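Local coordinates for protein KLLA0C04147p (Kluyveromyces lactis, PDB 5H2A) that probably binds and transfers sterols as Osh1, an oxysterol-binding protein relative whose ankyrin-repeat domain is the part in this chain, at residues G108-V111 with T112-N116; A64-I67 with K68-Q72; V8-K12 with P13-L17. One frame throughout, in Å; residues are numbered along the deposited sequence.

Contact 1 (G108-V111 with T112-N116); sequences GDVV and TVLMN
Thr112 N donates to Gly108 O over 3.0 Å, the first of four consecutive i to i+4 backbone bonds that make these residues one helix, 108-115. Val113 N follows with a bond to Asp109 O, Leu114 N with one to Val110 O and Met115 N with one to Val111 O. The last is the shortest of the four, at 2.8 Å, and it is nearly straight (169° at the hydrogen). The hydroxyl of Thr112 also lies near Gly108 O, with OG1 3.2 Å from it; a chi1 of -66° sets OG1 anti to the carbonyl carbon of its own residue, which brings it near that oxygen. Near the start of the helix, Asp109 OD1 accepts a weak bond from Val110 N, 2.9 Å long but bent to 131°, so the carboxylate turns, weakly held, to the amide of the next residue.

The apolar side chains follow the same i to i+4 spacing. Val110 and Leu114 run side by side, CG1 of the valine 4.0 Å from CD1 of the leucine, and Val111 CG1 lies 3.9 Å from Met115 CG. The methionine then bends at chi2 and chi3, carrying its sulfur and methyl away from the first turn.

This helix belongs to the predicted ankyrin repeat. Val110 and Val111 pack on Ala102 of helix 98-104, and Leu114 and Met115 on Leu99 of that helix; Val111 and Thr112 also meet Met144 of helix 139-165, whereas Asp109, Val110 and Val113 face helix 64-74.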
# COMPACT_ATOMS: atom_id res chain seq x y z
N GLY A 108 -1.01 -19.46 -10.98
CA GLY A 108 -1.30 -19.56 -9.56
C GLY A 108 -0.06 -19.51 -8.69
O GLY A 108 -0.07 -18.89 -7.63
N ASP A 109 1.02 -20.16 -9.13
CA ASP A 109 2.23 -20.19 -8.31
C ASP A 109 2.85 -18.80 -8.20
O ASP A 109 3.35 -18.42 -7.14
CB ASP A 109 3.24 -21.19 -8.89
CG ASP A 109 3.48 -21.02 -10.41
OD1 ASP A 109 2.73 -20.29 -11.13
OD2 ASP A 109 4.43 -21.67 -10.90
N VAL A 110 2.82 -18.03 -9.29
CA VAL A 110 3.35 -16.67 -9.28
C VAL A 110 2.46 -15.76 -8.42
O VAL A 110 2.95 -14.91 -7.68
CB VAL A 110 3.46 -16.15 -10.73
CG1 VAL A 110 3.92 -14.68 -10.75
CG2 VAL A 110 4.42 -17.03 -11.53
N VAL A 111 1.13 -15.94 -8.51
CA VAL A 111 0.22 -15.17 -7.66
C VAL A 111 0.57 -15.38 -6.19
O VAL A 111 0.63 -14.43 -5.41
CB VAL A 111 -1.24 -15.56 -7.96
CG1 VAL A 111 -2.15 -14.99 -6.89
CG2 VAL A 111 -1.65 -15.04 -9.36
N THR A 112 0.84 -16.63 -5.81
CA THR A 112 1.20 -16.92 -4.43
C THR A 112 2.48 -16.22 -4.01
O THR A 112 2.55 -15.64 -2.92
CB THR A 112 1.33 -18.44 -4.25
OG1 THR A 112 0.04 -19.03 -4.44
CG2 THR A 112 1.84 -18.78 -2.86
N VAL A 113 3.52 -16.28 -4.85
CA VAL A 113 4.78 -15.58 -4.54
C VAL A 113 4.54 -14.09 -4.33
O VAL A 113 5.05 -13.48 -3.39
CB VAL A 113 5.80 -15.83 -5.66
CG1 VAL A 113 7.03 -14.91 -5.49
CG2 VAL A 113 6.24 -17.30 -5.68
N LEU A 114 3.77 -13.48 -5.23
CA LEU A 114 3.55 -12.04 -5.13
C LEU A 114 2.67 -11.68 -3.92
O LEU A 114 2.95 -10.71 -3.21
CB LEU A 114 2.93 -11.54 -6.44
CG LEU A 114 3.86 -11.58 -7.67
CD1 LEU A 114 3.07 -11.18 -8.92
CD2 LEU A 114 5.01 -10.62 -7.48
N MET A 115 1.58 -12.44 -3.69
CA MET A 115 0.72 -12.16 -2.53
C MET A 115 1.49 -12.31 -1.22
O MET A 115 1.13 -11.67 -0.22
CB MET A 115 -0.49 -13.09 -2.47
CG MET A 115 -1.55 -12.92 -3.60
SD MET A 115 -2.42 -11.35 -3.51
CE MET A 115 -3.50 -11.56 -2.07
N ASN A 116 2.51 -13.17 -1.19
CA ASN A 116 3.34 -13.33 -0.00
C ASN A 116 4.41 -12.26 0.15
O ASN A 116 5.08 -12.23 1.19
CB ASN A 116 4.00 -14.71 -0.01
CG ASN A 116 3.03 -15.80 0.39
OD1 ASN A 116 2.01 -15.53 1.03
ND2 ASN A 116 3.33 -17.04 0.02

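Contact 2 (A64-I67 with K68-Q72); sequences ASLI and KDIVQ
Ile67 and Val71 stand one turn apart on helix 64-74, and their CG2 methyls approach to 4.2 Å. In the backbone, Val71 N donates to Ile67 O over 2.9 Å. In the valine, with CG1 anti to the backbone N (chi1 166°), CG2 falls beside that N and rests 3.3 Å from Ile67 O. Lys68 sits on another face of the same turn. Its N bonds Ala64 O, and CG lies 3.4 Å from that oxygen before the extended chain carries the ammonium away from the turn.

The helix stands in a row of helices in the ankyrin-repeat domain: Ile67 reaches Leu55 and Ala58 of helix 54-61 and Val110 of helix 108-115, while Leu66 touches Phe28 of helix 28-38. Leu66 and Ile70 cross obliquely, with Leu66 CG 4.0 Å from Ile70 CD1, the same pair being joined by the bond from Ile70 N to Leu66 O.

On the polar side Ser65 O has two donors. Asp69 N reaches it over 3.2 Å, and a water donates to it over 3.0 Å. The same water gives a weak bond to Asp69 OD1, at 3.4 Å, and thereby bridges the backbone carbonyl and the carboxylate one turn on.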
# COMPACT_ATOMS: atom_id res chain seq x y z
N ALA A 64 8.62 -19.84 -13.36
CA ALA A 64 8.43 -19.36 -12.00
C ALA A 64 9.74 -19.33 -11.23
O ALA A 64 9.91 -18.48 -10.35
CB ALA A 64 7.38 -20.23 -11.29
N SER A 65 10.69 -20.21 -11.55
CA SER A 65 11.96 -20.19 -10.83
C SER A 65 12.71 -18.87 -11.04
O SER A 65 13.31 -18.33 -10.10
CB SER A 65 12.84 -21.36 -11.26
OG SER A 65 13.11 -21.31 -12.66
N LEU A 66 12.69 -18.35 -12.26
CA LEU A 66 13.35 -17.07 -12.52
C LEU A 66 12.59 -15.92 -11.88
O LEU A 66 13.20 -14.99 -11.34
CB LEU A 66 13.51 -16.86 -14.02
CG LEU A 66 14.11 -15.52 -14.48
CD1 LEU A 66 15.46 -15.24 -13.84
CD2 LEU A 66 14.23 -15.53 -15.99
N ILE A 67 11.26 -15.96 -11.93
CA ILE A 67 10.45 -14.94 -11.26
C ILE A 67 10.78 -14.90 -9.77
O ILE A 67 10.98 -13.83 -9.19
CB ILE A 67 8.95 -15.20 -11.51
CG1 ILE A 67 8.63 -14.95 -12.98
CG2 ILE A 67 8.10 -14.31 -10.58
CD1 ILE A 67 7.30 -15.55 -13.42
N LYS A 68 10.87 -16.07 -9.13
CA LYS A 68 11.23 -16.11 -7.71
C LYS A 68 12.57 -15.46 -7.43
O LYS A 68 12.73 -14.74 -6.44
CB LYS A 68 11.24 -17.54 -7.19
CG LYS A 68 9.85 -18.11 -6.99
CD LYS A 68 9.90 -19.63 -6.79
CE LYS A 68 8.51 -20.23 -6.76
NZ LYS A 68 8.60 -21.69 -6.50
N ASP A 69 13.56 -15.75 -8.27
CA ASP A 69 14.88 -15.16 -8.08
C ASP A 69 14.84 -13.64 -8.22
O ASP A 69 15.51 -12.91 -7.47
CB ASP A 69 15.87 -15.75 -9.11
CG ASP A 69 16.31 -17.17 -8.75
OD1 ASP A 69 16.24 -17.54 -7.57
OD2 ASP A 69 16.74 -17.91 -9.68
N ILE A 70 14.12 -13.14 -9.24
CA ILE A 70 13.98 -11.69 -9.41
C ILE A 70 13.32 -11.07 -8.19
O ILE A 70 13.76 -10.04 -7.67
CB ILE A 70 13.18 -11.38 -10.69
CG1 ILE A 70 13.99 -11.73 -11.95
CG2 ILE A 70 12.75 -9.91 -10.72
CD1 ILE A 70 13.10 -11.82 -13.21
N VAL A 71 12.24 -11.69 -7.71
CA VAL A 71 11.51 -11.15 -6.56
C VAL A 71 12.40 -11.17 -5.32
O VAL A 71 12.50 -10.17 -4.59
CB VAL A 71 10.21 -11.94 -6.33
CG1 VAL A 71 9.62 -11.60 -4.94
CG2 VAL A 71 9.19 -11.66 -7.46
N GLN A 72 13.08 -12.30 -5.08
CA GLN A 72 13.88 -12.41 -3.87
C GLN A 72 15.07 -11.46 -3.89
O GLN A 72 15.42 -10.86 -2.86
CB GLN A 72 14.36 -13.85 -3.69
CG GLN A 72 15.16 -14.07 -2.42
CD GLN A 72 14.44 -13.54 -1.18
OE1 GLN A 72 13.33 -13.98 -0.85
NE2 GLN A 72 15.07 -12.59 -0.49
O HOH W 1 14.06 -20.09 -7.82

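Contact 3 (V8-K12 with P13-L17); sequences VSVSK and PLLKL
Ser11 meets Leu14 at the start of helix 12-25, where its OG accepts from Leu14 N over 3.1 Å in a fairly straight bond (163°). OG is anti to the backbone N (chi1 162°), which brings it to the amide of Leu14, one of the first-turn N-H groups that in a helix lack an i-4 carbonyl within the helix. The carbonyl of the same residue is also engaged: Ser11 O takes Leu15 N at 3.0 Å. One residue on, Lys16 N donates to Lys12 O.

Ser11 is therefore the N-cap of this helix, its hydroxyl closing the open end while its carbonyl begins the i to i+4 ladder. Pro13, in the first turn, has no N-H to offer and needs no acceptor. With an alanine at Ser11 the hydroxyl is gone, and Leu14 N would probably lose its capping acceptor at the helix start.

The apolar contact is between Val10 and Leu15: Val10 CG1 lies 3.9 Å from Leu15 CD1, the two side chains meeting at a slant, and Leu15 also touches Phe39. Pro13 CD makes a close van der Waals approach to Ser11 OG, at 3.3 Å. Its 3.4 Å separation from Lys12 CB comes with the Lys12-Pro13 peptide link; the lysine chain and the ring cross at about a right angle.

The two ammonium groups find their partners beyond this turn. Lys16 NZ hydrogen-bonds Tyr57 OH, whereas Lys12 NZ makes a weak bond to Ser49 OG of helix 45-51, a helix that Val10 also touches through Thr46 and Val47.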
# COMPACT_ATOMS: atom_id res chain seq x y z
N VAL A 8 25.84 5.58 -30.06
CA VAL A 8 24.71 4.68 -30.27
C VAL A 8 23.55 5.09 -29.37
O VAL A 8 23.69 5.16 -28.14
CB VAL A 8 25.13 3.21 -30.05
CG1 VAL A 8 26.11 2.78 -31.11
CG2 VAL A 8 25.75 3.01 -28.66
N SER A 9 22.41 5.43 -29.97
CA SER A 9 21.24 5.84 -29.21
C SER A 9 20.51 4.61 -28.68
O SER A 9 20.51 3.54 -29.29
CB SER A 9 20.28 6.67 -30.07
OG SER A 9 20.64 8.04 -30.07
N VAL A 10 19.86 4.79 -27.53
CA VAL A 10 19.18 3.67 -26.87
C VAL A 10 17.82 3.45 -27.53
O VAL A 10 16.99 4.35 -27.62
CB VAL A 10 19.03 3.93 -25.37
CG1 VAL A 10 18.17 2.83 -24.75
CG2 VAL A 10 20.40 3.96 -24.72
N SER A 11 17.59 2.21 -27.96
CA SER A 11 16.35 1.83 -28.62
C SER A 11 15.52 0.99 -27.66
O SER A 11 15.94 -0.10 -27.27
CB SER A 11 16.65 1.04 -29.90
OG SER A 11 15.50 0.32 -30.31
N LYS A 12 14.36 1.50 -27.28
CA LYS A 12 13.45 0.70 -26.47
C LYS A 12 13.10 -0.63 -27.13
O LYS A 12 13.20 -1.67 -26.46
CB LYS A 12 12.20 1.50 -26.11
CG LYS A 12 11.15 0.68 -25.37
CD LYS A 12 9.96 1.52 -24.88
CE LYS A 12 10.43 2.68 -24.02
NZ LYS A 12 9.32 3.26 -23.20
N PRO A 13 12.71 -0.68 -28.42
CA PRO A 13 12.45 -1.99 -29.04
C PRO A 13 13.61 -2.96 -28.96
O PRO A 13 13.39 -4.14 -28.71
CB PRO A 13 12.13 -1.63 -30.51
CG PRO A 13 11.58 -0.24 -30.44
CD PRO A 13 12.39 0.44 -29.33
N LEU A 14 14.85 -2.50 -29.17
CA LEU A 14 16.00 -3.41 -29.14
C LEU A 14 16.29 -3.90 -27.72
O LEU A 14 16.67 -5.06 -27.52
CB LEU A 14 17.23 -2.71 -29.71
CG LEU A 14 18.18 -3.59 -30.49
CD1 LEU A 14 17.45 -4.11 -31.73
CD2 LEU A 14 19.41 -2.78 -30.88
N LEU A 15 16.20 -3.01 -26.73
CA LEU A 15 16.37 -3.44 -25.35
C LEU A 15 15.33 -4.49 -24.99
O LEU A 15 15.65 -5.51 -24.38
CB LEU A 15 16.21 -2.26 -24.39
CG LEU A 15 17.44 -1.47 -23.97
CD1 LEU A 15 16.99 -0.43 -22.94
CD2 LEU A 15 18.48 -2.41 -23.40
N LYS A 16 14.08 -4.24 -25.38
CA LYS A 16 13.01 -5.19 -25.13
C LYS A 16 13.27 -6.52 -25.83
O LYS A 16 13.04 -7.59 -25.25
CB LYS A 16 11.68 -4.59 -25.60
CG LYS A 16 10.47 -5.45 -25.35
CD LYS A 16 9.18 -4.64 -25.57
CE LYS A 16 7.95 -5.46 -25.21
NZ LYS A 16 6.74 -4.61 -24.95
N LEU A 17 13.78 -6.48 -27.07
CA LEU A 17 14.07 -7.72 -27.79
C LEU A 17 15.10 -8.55 -27.04
O LEU A 17 14.94 -9.77 -26.87
CB LEU A 17 14.59 -7.40 -29.20
CG LEU A 17 14.72 -8.56 -30.18
CD1 LEU A 17 13.32 -9.07 -30.56
CD2 LEU A 17 15.48 -8.11 -31.43

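In the fold
Contacts 1 and 2 lie on neighbouring helices that pack together, their centres 11 Å apart. Val110 CG2 comes within 3.7 Å of Ile67 CD1, and Val113 CG2 within 3.9 Å of Lys68 CE; Asp109 OD2 approaches Ala64 CB to 3.3 Å. Val110 and Val113 thus fit against helix 64-74. Contact 3 is remote from both. Its centre is 24 Å from that of contact 2 and 31 Å from that of contact 1, with nearest atoms about 12 Å and 18 Å apart. Along the chain the order is contact 3, contact 2, contact 1, leading from the N-terminal helix cap to the predicted ankyrin repeat.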